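Local atomic coordinates of putative transcriptional regulator protein, LacI family (PDB entry 3MIZ), a protein that probably binds cis-regulatory DNA and regulates transcription as a LacI-family repressor. Residues R34-W39 against Y254-R258. Sequence-based numbering, arbitrary orientation.
Sequences RGIQDW and YDLGR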
ATOM      1  N   ARG A  34       5.691 -10.892  -1.534  1.00 18.96           N
ATOM      2  CA  ARG A  34       4.885 -11.907  -0.869  1.00 20.43           C
ATOM      3  C   ARG A  34       5.042 -13.243  -1.593  1.00 19.63           C
ATOM      4  O   ARG A  34       5.172 -14.291  -0.963  1.00 17.97           O
ATOM      5  CB  ARG A  34       3.410 -11.483  -0.876  1.00 22.42           C
ATOM      6  CG  ARG A  34       2.454 -12.517  -0.306  1.00 28.21           C
ATOM      7  CD  ARG A  34       1.011 -12.182  -0.680  1.00 31.39           C
ATOM      8  NE  ARG A  34       0.154 -13.355  -0.557  1.00 35.18           N
ATOM      9  CZ  ARG A  34      -0.960 -13.547  -1.253  1.00 37.26           C
ATOM     10  NH1 ARG A  34      -1.365 -12.636  -2.132  1.00 37.06           N
ATOM     11  NH2 ARG A  34      -1.667 -14.656  -1.077  1.00 37.68           N
ATOM     12  N   GLY A  35       5.027 -13.197  -2.922  1.00 18.47           N
ATOM     13  CA  GLY A  35       5.176 -14.407  -3.708  1.00 17.00           C
ATOM     14  C   GLY A  35       6.575 -14.979  -3.560  1.00 17.44           C
ATOM     15  O   GLY A  35       6.749 -16.193  -3.420  1.00 18.24           O
ATOM     16  N   ILE A  36       7.581 -14.112  -3.601  1.00 15.71           N
ATOM     17  CA  ILE A  36       8.959 -14.566  -3.434  1.00 16.84           C
ATOM     18  C   ILE A  36       9.119 -15.203  -2.053  1.00 15.78           C
ATOM     19  O   ILE A  36       9.612 -16.322  -1.923  1.00 16.42           O
ATOM     20  CB  ILE A  36       9.971 -13.388  -3.513  1.00 17.09           C
ATOM     21  CG1 ILE A  36       9.914 -12.710  -4.884  1.00 17.41           C
ATOM     22  CG2 ILE A  36      11.375 -13.897  -3.228  1.00 15.41           C
ATOM     23  CD1 ILE A  36      10.339 -13.585  -6.015  1.00 25.66           C
ATOM     24  N   GLN A  37       8.705 -14.475  -1.018  1.00 16.65           N
ATOM     25  CA  GLN A  37       8.834 -14.954   0.355  1.00 18.98           C
ATOM     26  C   GLN A  37       8.124 -16.287   0.567  1.00 19.38           C
ATOM     27  O   GLN A  37       8.694 -17.205   1.162  1.00 22.09           O
ATOM     28  CB  GLN A  37       8.303 -13.900   1.335  1.00 20.17           C
ATOM     29  CG  GLN A  37       8.642 -14.163   2.798  1.00 21.34           C
ATOM     30  CD  GLN A  37      10.104 -13.913   3.124  1.00 24.42           C
ATOM     31  OE1 GLN A  37      10.583 -12.781   3.055  1.00 23.64           O
ATOM     32  NE2 GLN A  37      10.822 -14.975   3.484  1.00 21.96           N
ATOM     33  N   ASP A  38       6.888 -16.405   0.083  1.00 20.11           N
ATOM     34  CA  ASP A  38       6.145 -17.659   0.222  1.00 20.39           C
ATOM     35  C   ASP A  38       6.910 -18.819  -0.406  1.00 19.59           C
ATOM     36  O   ASP A  38       7.026 -19.894   0.188  1.00 18.16           O
ATOM     37  CB  ASP A  38       4.760 -17.542  -0.418  1.00 23.12           C
ATOM     38  CG  ASP A  38       3.754 -16.867   0.495  1.00 23.82           C
ATOM     39  OD1 ASP A  38       4.171 -16.364   1.557  1.00 26.07           O
ATOM     40  OD2 ASP A  38       2.555 -16.838   0.144  1.00 25.27           O
ATOM     41  N   TRP A  39       7.432 -18.607  -1.613  1.00 17.63           N
ATOM     42  CA  TRP A  39       8.204 -19.649  -2.279  1.00 18.78           C
ATOM     43  C   TRP A  39       9.452 -19.973  -1.446  1.00 18.52           C
ATOM     44  O   TRP A  39       9.798 -21.138  -1.248  1.00 20.85           O
ATOM     45  CB  TRP A  39       8.638 -19.191  -3.675  1.00 19.63           C
ATOM     46  CG  TRP A  39       9.417 -20.240  -4.396  1.00 21.08           C
ATOM     47  CD1 TRP A  39       8.916 -21.249  -5.161  1.00 20.47           C
ATOM     48  CD2 TRP A  39      10.831 -20.450  -4.330  1.00 21.51           C
ATOM     49  NE1 TRP A  39       9.929 -22.080  -5.573  1.00 22.06           N
ATOM     50  CE2 TRP A  39      11.115 -21.613  -5.074  1.00 22.05           C
ATOM     51  CE3 TRP A  39      11.884 -19.770  -3.705  1.00 22.45           C
ATOM     52  CZ2 TRP A  39      12.412 -22.117  -5.213  1.00 21.63           C
ATOM     53  CZ3 TRP A  39      13.177 -20.272  -3.841  1.00 24.08           C
ATOM     54  CH2 TRP A  39      13.426 -21.437  -4.590  1.00 21.83           C
ATOM     55  N   TYR A 254       1.739 -11.804  -7.261  1.00 11.96           N
ATOM     56  CA  TYR A 254       2.058 -12.939  -6.412  1.00 16.03           C
ATOM     57  C   TYR A 254       2.714 -14.054  -7.233  1.00 16.03           C
ATOM     58  O   TYR A 254       3.756 -14.592  -6.844  1.00 16.12           O
ATOM     59  CB  TYR A 254       0.786 -13.458  -5.729  1.00 19.10           C
ATOM     60  CG  TYR A 254       1.034 -14.611  -4.784  1.00 22.23           C
ATOM     61  CD1 TYR A 254       1.674 -14.413  -3.561  1.00 22.64           C
ATOM     62  CD2 TYR A 254       0.665 -15.906  -5.134  1.00 24.67           C
ATOM     63  CE1 TYR A 254       1.947 -15.484  -2.711  1.00 25.92           C
ATOM     64  CE2 TYR A 254       0.929 -16.982  -4.293  1.00 26.43           C
ATOM     65  CZ  TYR A 254       1.572 -16.766  -3.084  1.00 27.43           C
ATOM     66  OH  TYR A 254       1.857 -17.838  -2.263  1.00 28.57           O
ATOM     67  N   ASP A 255       2.114 -14.387  -8.374  1.00 17.00           N
ATOM     68  CA  ASP A 255       2.646 -15.435  -9.242  1.00 18.17           C
ATOM     69  C   ASP A 255       3.982 -15.039  -9.865  1.00 17.77           C
ATOM     70  O   ASP A 255       4.847 -15.890 -10.068  1.00 16.30           O
ATOM     71  CB  ASP A 255       1.652 -15.785 -10.352  1.00 20.24           C
ATOM     72  CG  ASP A 255       0.396 -16.457  -9.823  1.00 26.68           C
ATOM     73  OD1 ASP A 255       0.499 -17.263  -8.871  1.00 26.07           O
ATOM     74  OD2 ASP A 255      -0.691 -16.186 -10.371  1.00 29.51           O
ATOM     75  N   LEU A 256       4.143 -13.758 -10.190  1.00 15.17           N
ATOM     76  CA  LEU A 256       5.409 -13.291 -10.761  1.00 15.08           C
ATOM     77  C   LEU A 256       6.530 -13.540  -9.764  1.00 14.02           C
ATOM     78  O   LEU A 256       7.629 -13.946 -10.142  1.00 15.13           O
ATOM     79  CB  LEU A 256       5.358 -11.796 -11.090  1.00 13.35           C
ATOM     80  CG  LEU A 256       4.628 -11.388 -12.371  1.00 18.84           C
ATOM     81  CD1 LEU A 256       4.521  -9.870 -12.451  1.00 20.41           C
ATOM     82  CD2 LEU A 256       5.375 -11.934 -13.580  1.00 16.57           C
ATOM     83  N   GLY A 257       6.246 -13.278  -8.491  1.00 13.00           N
ATOM     84  CA  GLY A 257       7.232 -13.485  -7.448  1.00 12.29           C
ATOM     85  C   GLY A 257       7.563 -14.959  -7.275  1.00 15.69           C
ATOM     86  O   GLY A 257       8.732 -15.339  -7.242  1.00 14.29           O
ATOM     87  N   ARG A 258       6.539 -15.801  -7.169  1.00 15.22           N
ATOM     88  CA  ARG A 258       6.776 -17.232  -7.013  1.00 17.93           C
ATOM     89  C   ARG A 258       7.502 -17.808  -8.225  1.00 17.52           C
ATOM     90  O   ARG A 258       8.472 -18.562  -8.076  1.00 17.94           O
ATOM     91  CB  ARG A 258       5.453 -17.975  -6.811  1.00 21.11           C
ATOM     92  CG  ARG A 258       4.712 -17.608  -5.539  1.00 24.95           C
ATOM     93  CD  ARG A 258       3.503 -18.520  -5.370  1.00 31.54           C
ATOM     94  NE  ARG A 258       3.899 -19.925  -5.372  1.00 35.86           N
ATOM     95  CZ  ARG A 258       4.628 -20.490  -4.416  1.00 37.93           C
ATOM     96  NH1 ARG A 258       5.033 -19.772  -3.378  1.00 40.35           N
ATOM     97  NH2 ARG A 258       4.968 -21.767  -4.503  1.00 39.57           N
TER
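R34, whose CB points sideways, is long enough to bring its guanidinium over one face of the Y254 ring in an off-centre cation-pi contact, CZ lying 4.1 Å from the ring centroid. One residue on, G35 has no side chain to hold the backbones apart: its CA comes within 4.4 Å of the CA of G257 and makes a CA-H...O contact with Y254 O at 3.4 Å. A CB on G35 would run into Y254 O, and one on G257 into I36 N. At this glycine-to-glycine crossing the axes of segments 34-39 and 254-258 pass 6.7 Å apart at -44°. Their parent helices, 30-42 and 253-268, both belong to the N-terminal subdomain of this periplasmic-binding-protein-like fold, the second although late in the chain. I36 turns its CB away, and its branched aliphatic side chain reaches I47 and I98. D38, short and acidic, accepts a hydrogen bond from Y254 OH to OD2 (2.7 Å), at the edge of the same ring. At W39, CB meets R258 NH1 (3.7 Å), while the broad indole packs onto A261, K262 and N265.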